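Local structure of A putative transcriptional regulator (Rhodococcus sp., 2HKU) at residues F26-E31 with A47-H52; A145-L150 with W155-G160. The protein probably acts as a TetR-family transcriptional regulator that binds DNA through an N-terminal helix-turn-helix domain. All coordinates share one frame; numbering follows the deposited sequence.

Interaction 1 (26-31 with 47-52) and interaction 2 (145-150 with 155-160) lie on opposite sides of the chain's centre, their own centres 40 Å apart and their nearest atoms about 22 Å apart. They share no helix and follow one another along the chain, the first closing before the second opens. Interaction 1 joins helix 21-36 to helix 42-49 in the TetR-type helix-turn-helix region. Interaction 2 joins the end of helix 125-152 to the loop leading into helix 161-181, in the C-terminal region. The separation matches the two-part plan of TetR regulators, a small DNA-binding head and a larger helical body, each contact joining chain elements near in sequence within its own part.

Interaction 1: F26-E31 with A47-H52; sequences FTAATE and AAAGAH
Ala28, on helix 21-36, comes nearest to Ala49, in the last turn of helix 42-49, with 5.7 Å between their CA atoms. The short spacing is consistent with the touching residues all being alanines. Beyond Ala49 the chain leaves helical geometry at Gly50, whose phi of 62°, a backbone conformation that glycine adopts more readily than other residues, closes a Schellman motif; Gly50 N is bonded back to Ala47 O at 3.3 Å.

The side-chain contact is three methyl groups. Ala28 CB points toward the other segment and meets Ala48 CB at 3.7 Å and Ala49 CB at 4.1 Å, so one methyl faces a pair on successive residues. The meeting is purely apolar and small, burying 86 Å² over both sides. Ala49 also rests on Ala24 and Leu25, one turn earlier on helix 21-36, which extends the same seam.

Phe26 and Thr30 belong to another side of helix 21-36, where both pack on Val70 of helix 63-87. With chi1 of Thr30 at -60°, its OG1 folds back onto Phe26 O at 2.7 Å. Thr30 N binds that same oxygen at 2.8 Å, the two donors arriving from opposite faces of the carbonyl plane. Past the turn, His52 occupies the N-cap of helix 53-60: its ND1 is hydrogen-bonded to Asn54 N, and the backbone N of His52 to Gln55 OE1.

Helix 42-49, a tight turn and helix 53-60, with helix 21-36 packed alongside, form the helix-turn-helix of the TetR type; 41-60 is its predicted DNA-binding motif.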
ATOM      1  N   PHE A  26      22.318   2.922  13.508  1.00 32.51           N
ATOM      2  CA  PHE A  26      20.886   2.779  13.453  1.00 32.94           C
ATOM      3  C   PHE A  26      20.202   4.106  13.380  1.00 32.43           C
ATOM      4  O   PHE A  26      19.341   4.323  12.534  1.00 32.11           O
ATOM      5  CB  PHE A  26      20.364   1.893  14.579  1.00 32.73           C
ATOM      6  CG  PHE A  26      19.030   1.216  14.236  1.00 35.68           C
ATOM      7  CD1 PHE A  26      19.011   0.016  13.537  1.00 37.61           C
ATOM      8  CD2 PHE A  26      17.808   1.784  14.612  1.00 37.27           C
ATOM      9  CE1 PHE A  26      17.808  -0.605  13.234  1.00 39.23           C
ATOM     10  CE2 PHE A  26      16.600   1.140  14.302  1.00 34.94           C
ATOM     11  CZ  PHE A  26      16.609  -0.029  13.647  1.00 33.51           C
ATOM     12  N   THR A  27      20.608   5.039  14.249  1.00 33.01           N
ATOM     13  CA  THR A  27      20.064   6.389  14.245  1.00 32.86           C
ATOM     14  C   THR A  27      20.338   7.149  12.950  1.00 31.28           C
ATOM     15  O   THR A  27      19.463   7.791  12.449  1.00 31.54           O
ATOM     16  CB  THR A  27      20.611   7.194  15.503  1.00 33.91           C
ATOM     17  OG1 THR A  27      20.107   6.535  16.682  1.00 38.91           O
ATOM     18  CG2 THR A  27      20.152   8.642  15.513  1.00 37.63           C
ATOM     19  N   ALA A  28      21.575   7.112  12.443  1.00 30.54           N
ATOM     20  CA  ALA A  28      21.915   7.889  11.284  1.00 29.95           C
ATOM     21  C   ALA A  28      21.091   7.289  10.138  1.00 28.68           C
ATOM     22  O   ALA A  28      20.441   8.000   9.395  1.00 28.23           O
ATOM     23  CB  ALA A  28      23.367   7.743  10.999  1.00 28.54           C
ATOM     24  N   ALA A  29      21.128   5.958  10.057  1.00 28.54           N
ATOM     25  CA  ALA A  29      20.358   5.209   9.016  1.00 28.29           C
ATOM     26  C   ALA A  29      18.925   5.579   9.067  1.00 27.62           C
ATOM     27  O   ALA A  29      18.327   5.881   8.026  1.00 27.20           O
ATOM     28  CB  ALA A  29      20.509   3.727   9.191  1.00 26.75           C
ATOM     29  N   THR A  30      18.341   5.577  10.245  1.00 26.66           N
ATOM     30  CA  THR A  30      16.967   5.916  10.392  1.00 26.66           C
ATOM     31  C   THR A  30      16.694   7.313   9.847  1.00 28.39           C
ATOM     32  O   THR A  30      15.797   7.503   9.088  1.00 28.06           O
ATOM     33  CB  THR A  30      16.486   5.786  11.855  1.00 26.01           C
ATOM     34  OG1 THR A  30      16.631   4.478  12.336  1.00 26.74           O
ATOM     35  CG2 THR A  30      15.096   6.190  12.013  1.00 26.91           C
ATOM     36  N   GLU A  31      17.463   8.303  10.235  1.00 29.53           N
ATOM     37  CA  GLU A  31      17.153   9.663   9.754  1.00 32.16           C
ATOM     38  C   GLU A  31      17.234   9.770   8.237  1.00 27.81           C
ATOM     39  O   GLU A  31      16.400  10.388   7.604  1.00 28.01           O
ATOM     40  CB  GLU A  31      18.132  10.714  10.343  1.00 31.09           C
ATOM     41  CG  GLU A  31      17.427  12.124  10.274  1.00 39.59           C
ATOM     42  CD  GLU A  31      18.337  13.335  10.614  1.00 41.47           C
ATOM     43  OE1 GLU A  31      19.517  13.103  11.052  1.00 50.83           O
ATOM     44  OE2 GLU A  31      17.863  14.507  10.407  1.00 50.33           O
ATOM     45  N   ALA A  47      29.485   8.249   7.643  1.00 41.28           N
ATOM     46  CA  ALA A  47      29.987   9.626   7.928  1.00 42.75           C
ATOM     47  C   ALA A  47      29.123  10.268   9.033  1.00 43.57           C
ATOM     48  O   ALA A  47      29.664  10.759  10.043  1.00 44.41           O
ATOM     49  CB  ALA A  47      30.048  10.513   6.637  1.00 42.08           C
ATOM     50  N   ALA A  48      27.791  10.181   8.875  1.00 43.21           N
ATOM     51  CA  ALA A  48      26.839  10.608   9.870  1.00 43.25           C
ATOM     52  C   ALA A  48      27.054   9.920  11.218  1.00 44.05           C
ATOM     53  O   ALA A  48      26.936  10.559  12.270  1.00 44.87           O
ATOM     54  CB  ALA A  48      25.415  10.402   9.390  1.00 43.47           C
ATOM     55  N   ALA A  49      27.369   8.635  11.219  1.00 43.23           N
ATOM     56  CA  ALA A  49      27.469   7.941  12.477  1.00 43.29           C
ATOM     57  C   ALA A  49      28.856   8.009  13.168  1.00 44.14           C
ATOM     58  O   ALA A  49      29.018   7.462  14.266  1.00 45.13           O
ATOM     59  CB  ALA A  49      27.027   6.477  12.289  1.00 42.71           C
ATOM     60  N   GLY A  50      29.864   8.611  12.538  1.00 44.54           N
ATOM     61  CA  GLY A  50      31.264   8.463  13.022  1.00 45.10           C
ATOM     62  C   GLY A  50      31.741   7.017  12.983  1.00 45.74           C
ATOM     63  O   GLY A  50      32.563   6.574  13.808  1.00 46.16           O
ATOM     64  N   ALA A  51      31.206   6.259  12.019  1.00 45.36           N
ATOM     65  CA  ALA A  51      31.467   4.808  11.894  1.00 44.50           C
ATOM     66  C   ALA A  51      32.297   4.476  10.665  1.00 44.75           C
ATOM     67  O   ALA A  51      32.332   5.224   9.671  1.00 43.87           O
ATOM     68  CB  ALA A  51      30.161   4.014  11.870  1.00 44.62           C
ATOM     69  N   HIS A  52      33.006   3.360  10.755  1.00 44.97           N
ATOM     70  CA  HIS A  52      33.743   2.865   9.626  1.00 45.11           C
ATOM     71  C   HIS A  52      32.776   1.984   8.828  1.00 44.99           C
ATOM     72  O   HIS A  52      31.997   1.228   9.417  1.00 46.52           O
ATOM     73  CB  HIS A  52      34.956   2.086  10.115  1.00 45.75           C
ATOM     74  CG  HIS A  52      35.877   1.662   9.020  1.00 47.02           C
ATOM     75  ND1 HIS A  52      35.601   0.603   8.184  1.00 48.93           N
ATOM     76  CD2 HIS A  52      37.061   2.166   8.607  1.00 50.55           C
ATOM     77  CE1 HIS A  52      36.574   0.474   7.299  1.00 48.91           C
ATOM     78  NE2 HIS A  52      37.480   1.401   7.541  1.00 50.99           N
TER

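Interaction 2: A145-L150 with W155-G160; sequences ALIRTL and WQLRAG. With EDO (1,2-ethanediol), chain D.
Trp155 lays one face of its indole against Leu150: the CD1 methyl sits over the six-membered ring, 3.7 Å from the centroid and 17° off the normal, a CH-pi contact. At the edge, in the ring plane, stands Arg158 NH1, and Trp155 CZ2 in turn lies over the guanidinium face of Arg158, 3.4 Å above it and offset toward its rim. This is the turn between two helices of the all-helical C-terminal part, where helix 125-152 ends and a loop leads to helix 161-181.

Trp155 N donates to Leu150 O at 2.9 Å, with 150° at the hydrogen, tying the loop back to the helix end. Because Trp155 CG lies anti to the backbone N (chi1 179°), the indole reaches back along the helix as far as Ile147. There Ile147 CG2 approaches Trp155 CZ3 obliquely at 4.0 Å and also touches Leu157 CD1 at 3.8 Å. The indole NE1 is bonded to Leu201 O. Were Trp155 replaced by an alanine, Leu150 CD1 would probably lose its aromatic cover, the Arg158 guanidinium the ring edge over its face, and Leu201 O this donor.

Arg158 forms a salt bridge through NE to Glu164 and packs on Gln202 of the second subunit, so the corner borders the dimer partner. At the far end of the helical segment, in a wider pi-type turn, Leu146 N donates a hydrogen bond to O1 of an ethanediol molecule, probably from the crystallisation liquor, at 3.2 Å.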
ATOM      1  N   ALA A 145      -5.214  -2.750  20.748  1.00 27.07           N
ATOM      2  CA  ALA A 145      -5.333  -1.317  21.008  1.00 26.82           C
ATOM      3  C   ALA A 145      -6.621  -0.773  20.356  1.00 26.60           C
ATOM      4  O   ALA A 145      -7.685  -0.836  20.988  1.00 24.85           O
ATOM      5  CB  ALA A 145      -4.113  -0.636  20.536  1.00 27.26           C
ATOM      6  N   LEU A 146      -6.584  -0.364  19.062  1.00 26.31           N
ATOM      7  CA  LEU A 146      -7.838   0.087  18.355  1.00 27.20           C
ATOM      8  C   LEU A 146      -9.082  -0.776  18.416  1.00 27.15           C
ATOM      9  O   LEU A 146     -10.122  -0.292  18.847  1.00 29.76           O
ATOM     10  CB  LEU A 146      -7.584   0.435  16.849  1.00 27.78           C
ATOM     11  CG  LEU A 146      -8.727   1.111  16.055  1.00 29.34           C
ATOM     12  CD1 LEU A 146      -8.900   2.547  16.586  1.00 29.53           C
ATOM     13  CD2 LEU A 146      -8.415   1.096  14.544  1.00 27.21           C
ATOM     14  N   ILE A 147      -9.044  -2.018  17.945  1.00 26.34           N
ATOM     15  CA  ILE A 147     -10.234  -2.844  17.762  1.00 26.88           C
ATOM     16  C   ILE A 147     -10.884  -3.185  19.160  1.00 29.84           C
ATOM     17  O   ILE A 147     -12.087  -3.172  19.310  1.00 29.25           O
ATOM     18  CB  ILE A 147      -9.976  -4.149  16.862  1.00 27.38           C
ATOM     19  CG1 ILE A 147      -9.355  -3.815  15.466  1.00 24.90           C
ATOM     20  CG2 ILE A 147     -11.246  -4.995  16.633  1.00 24.51           C
ATOM     21  CD1 ILE A 147     -10.221  -2.837  14.604  1.00 23.93           C
ATOM     22  N   ARG A 148     -10.053  -3.422  20.162  1.00 32.46           N
ATOM     23  CA  ARG A 148     -10.510  -3.593  21.545  1.00 33.76           C
ATOM     24  C   ARG A 148     -11.118  -2.304  22.123  1.00 34.12           C
ATOM     25  O   ARG A 148     -12.171  -2.392  22.748  1.00 34.45           O
ATOM     26  CB  ARG A 148      -9.352  -4.035  22.421  1.00 33.94           C
ATOM     27  CG  ARG A 148      -9.754  -4.557  23.829  1.00 35.64           C
ATOM     28  CD  ARG A 148      -8.433  -4.976  24.449  1.00 43.83           C
ATOM     29  NE  ARG A 148      -8.515  -5.591  25.764  1.00 54.39           N
ATOM     30  CZ  ARG A 148      -7.454  -5.820  26.538  1.00 57.01           C
ATOM     31  NH1 ARG A 148      -6.222  -5.463  26.139  1.00 57.80           N
ATOM     32  NH2 ARG A 148      -7.638  -6.382  27.724  1.00 61.04           N
ATOM     33  N   THR A 149     -10.424  -1.163  21.992  1.00 35.42           N
ATOM     34  CA  THR A 149     -10.987   0.167  22.351  1.00 37.53           C
ATOM     35  C   THR A 149     -12.462   0.325  21.782  1.00 38.70           C
ATOM     36  O   THR A 149     -13.413   0.599  22.530  1.00 38.47           O
ATOM     37  CB  THR A 149     -10.042   1.312  21.971  1.00 36.91           C
ATOM     38  OG1 THR A 149      -8.835   1.203  22.723  1.00 39.41           O
ATOM     39  CG2 THR A 149     -10.639   2.683  22.328  1.00 37.14           C
ATOM     40  N   LEU A 150     -12.649   0.007  20.497  1.00 38.14           N
ATOM     41  CA  LEU A 150     -13.951  -0.022  19.867  1.00 38.56           C
ATOM     42  C   LEU A 150     -14.917  -1.056  20.405  1.00 39.43           C
ATOM     43  O   LEU A 150     -16.099  -0.766  20.589  1.00 39.51           O
ATOM     44  CB  LEU A 150     -13.825  -0.240  18.336  1.00 37.35           C
ATOM     45  CG  LEU A 150     -13.091   0.786  17.468  1.00 37.90           C
ATOM     46  CD1 LEU A 150     -13.273   0.393  15.931  1.00 33.19           C
ATOM     47  CD2 LEU A 150     -13.547   2.204  17.736  1.00 33.89           C
ATOM     48  N   TRP A 155     -18.823  -0.959  19.758  1.00 40.74           N
ATOM     49  CA  TRP A 155     -18.763  -1.228  18.296  1.00 40.18           C
ATOM     50  C   TRP A 155     -18.874  -2.733  17.945  1.00 39.28           C
ATOM     51  O   TRP A 155     -18.283  -3.571  18.626  1.00 39.79           O
ATOM     52  CB  TRP A 155     -17.474  -0.522  17.770  1.00 40.94           C
ATOM     53  CG  TRP A 155     -17.120  -0.630  16.318  1.00 43.55           C
ATOM     54  CD1 TRP A 155     -17.492   0.224  15.275  1.00 42.40           C
ATOM     55  CD2 TRP A 155     -16.240  -1.622  15.732  1.00 43.70           C
ATOM     56  NE1 TRP A 155     -16.905  -0.208  14.102  1.00 40.97           N
ATOM     57  CE2 TRP A 155     -16.132  -1.320  14.351  1.00 42.61           C
ATOM     58  CE3 TRP A 155     -15.552  -2.740  16.248  1.00 42.67           C
ATOM     59  CZ2 TRP A 155     -15.377  -2.113  13.473  1.00 42.69           C
ATOM     60  CZ3 TRP A 155     -14.778  -3.515  15.376  1.00 43.29           C
ATOM     61  CH2 TRP A 155     -14.712  -3.200  14.000  1.00 42.48           C
ATOM     62  N   GLN A 156     -19.679  -3.082  16.943  1.00 37.67           N
ATOM     63  CA  GLN A 156     -19.822  -4.437  16.527  1.00 39.01           C
ATOM     64  C   GLN A 156     -18.798  -4.822  15.428  1.00 40.63           C
ATOM     65  O   GLN A 156     -18.784  -4.208  14.330  1.00 39.59           O
ATOM     66  CB  GLN A 156     -21.203  -4.708  15.916  1.00 39.70           C
ATOM     67  CG  GLN A 156     -22.438  -4.518  16.835  1.00 43.96           C
ATOM     68  CD  GLN A 156     -22.361  -5.358  18.087  1.00 48.53           C
ATOM     69  OE1 GLN A 156     -22.702  -6.568  18.075  1.00 49.84           O
ATOM     70  NE2 GLN A 156     -21.878  -4.737  19.185  1.00 46.52           N
ATOM     71  N   LEU A 157     -17.983  -5.850  15.712  1.00 39.23           N
ATOM     72  CA  LEU A 157     -17.202  -6.560  14.692  1.00 38.45           C
ATOM     73  C   LEU A 157     -18.093  -6.884  13.523  1.00 38.07           C
ATOM     74  O   LEU A 157     -19.261  -7.289  13.688  1.00 36.33           O
ATOM     75  CB  LEU A 157     -16.710  -7.887  15.245  1.00 38.10           C
ATOM     76  CG  LEU A 157     -15.305  -8.238  15.769  1.00 41.63           C
ATOM     77  CD1 LEU A 157     -14.316  -7.100  16.059  1.00 39.78           C
ATOM     78  CD2 LEU A 157     -15.429  -9.181  16.966  1.00 38.76           C
ATOM     79  N   ARG A 158     -17.522  -6.728  12.330  1.00 35.44           N
ATOM     80  CA  ARG A 158     -18.167  -7.126  11.105  1.00 34.26           C
ATOM     81  C   ARG A 158     -17.537  -8.456  10.682  1.00 34.10           C
ATOM     82  O   ARG A 158     -18.108  -9.225   9.944  1.00 35.15           O
ATOM     83  CB  ARG A 158     -17.925  -6.054  10.001  1.00 33.98           C
ATOM     84  CG  ARG A 158     -18.634  -4.737  10.147  1.00 30.27           C
ATOM     85  CD  ARG A 158     -17.899  -3.814  11.092  1.00 33.33           C
ATOM     86  NE  ARG A 158     -16.497  -3.619  10.635  1.00 30.69           N
ATOM     87  CZ  ARG A 158     -16.081  -2.531  10.001  1.00 29.80           C
ATOM     88  NH1 ARG A 158     -14.806  -2.479   9.632  1.00 23.07           N
ATOM     89  NH2 ARG A 158     -16.928  -1.486   9.735  1.00 25.07           N
ATOM     90  N   ALA A 159     -16.271  -8.639  11.056  1.00 35.32           N
ATOM     91  CA  ALA A 159     -15.522  -9.869  10.837  1.00 31.87           C
ATOM     92  C   ALA A 159     -14.782 -10.135  12.149  1.00 29.88           C
ATOM     93  O   ALA A 159     -14.865  -9.326  13.066  1.00 29.96           O
ATOM     94  CB  ALA A 159     -14.581  -9.675   9.694  1.00 34.01           C
ATOM     95  N   GLY A 160     -14.036 -11.222  12.231  1.00 30.90           N
ATOM     96  CA  GLY A 160     -13.294 -11.619  13.438  1.00 28.96           C
ATOM     97  C   GLY A 160     -12.236 -10.594  13.683  1.00 29.43           C
ATOM     98  O   GLY A 160     -11.808  -9.939  12.744  1.00 29.74           O
TER
HETATM   99  C1  EDO D 302      -4.140   0.226  15.781  1.00 27.62           C
HETATM  100  O1  EDO D 302      -4.031   0.126  17.232  1.00 29.15           O
HETATM  101  C2  EDO D 302      -2.704   0.429  15.360  1.00 20.03           C
HETATM  102  O2  EDO D 302      -2.125  -0.899  15.438  1.00 27.68           O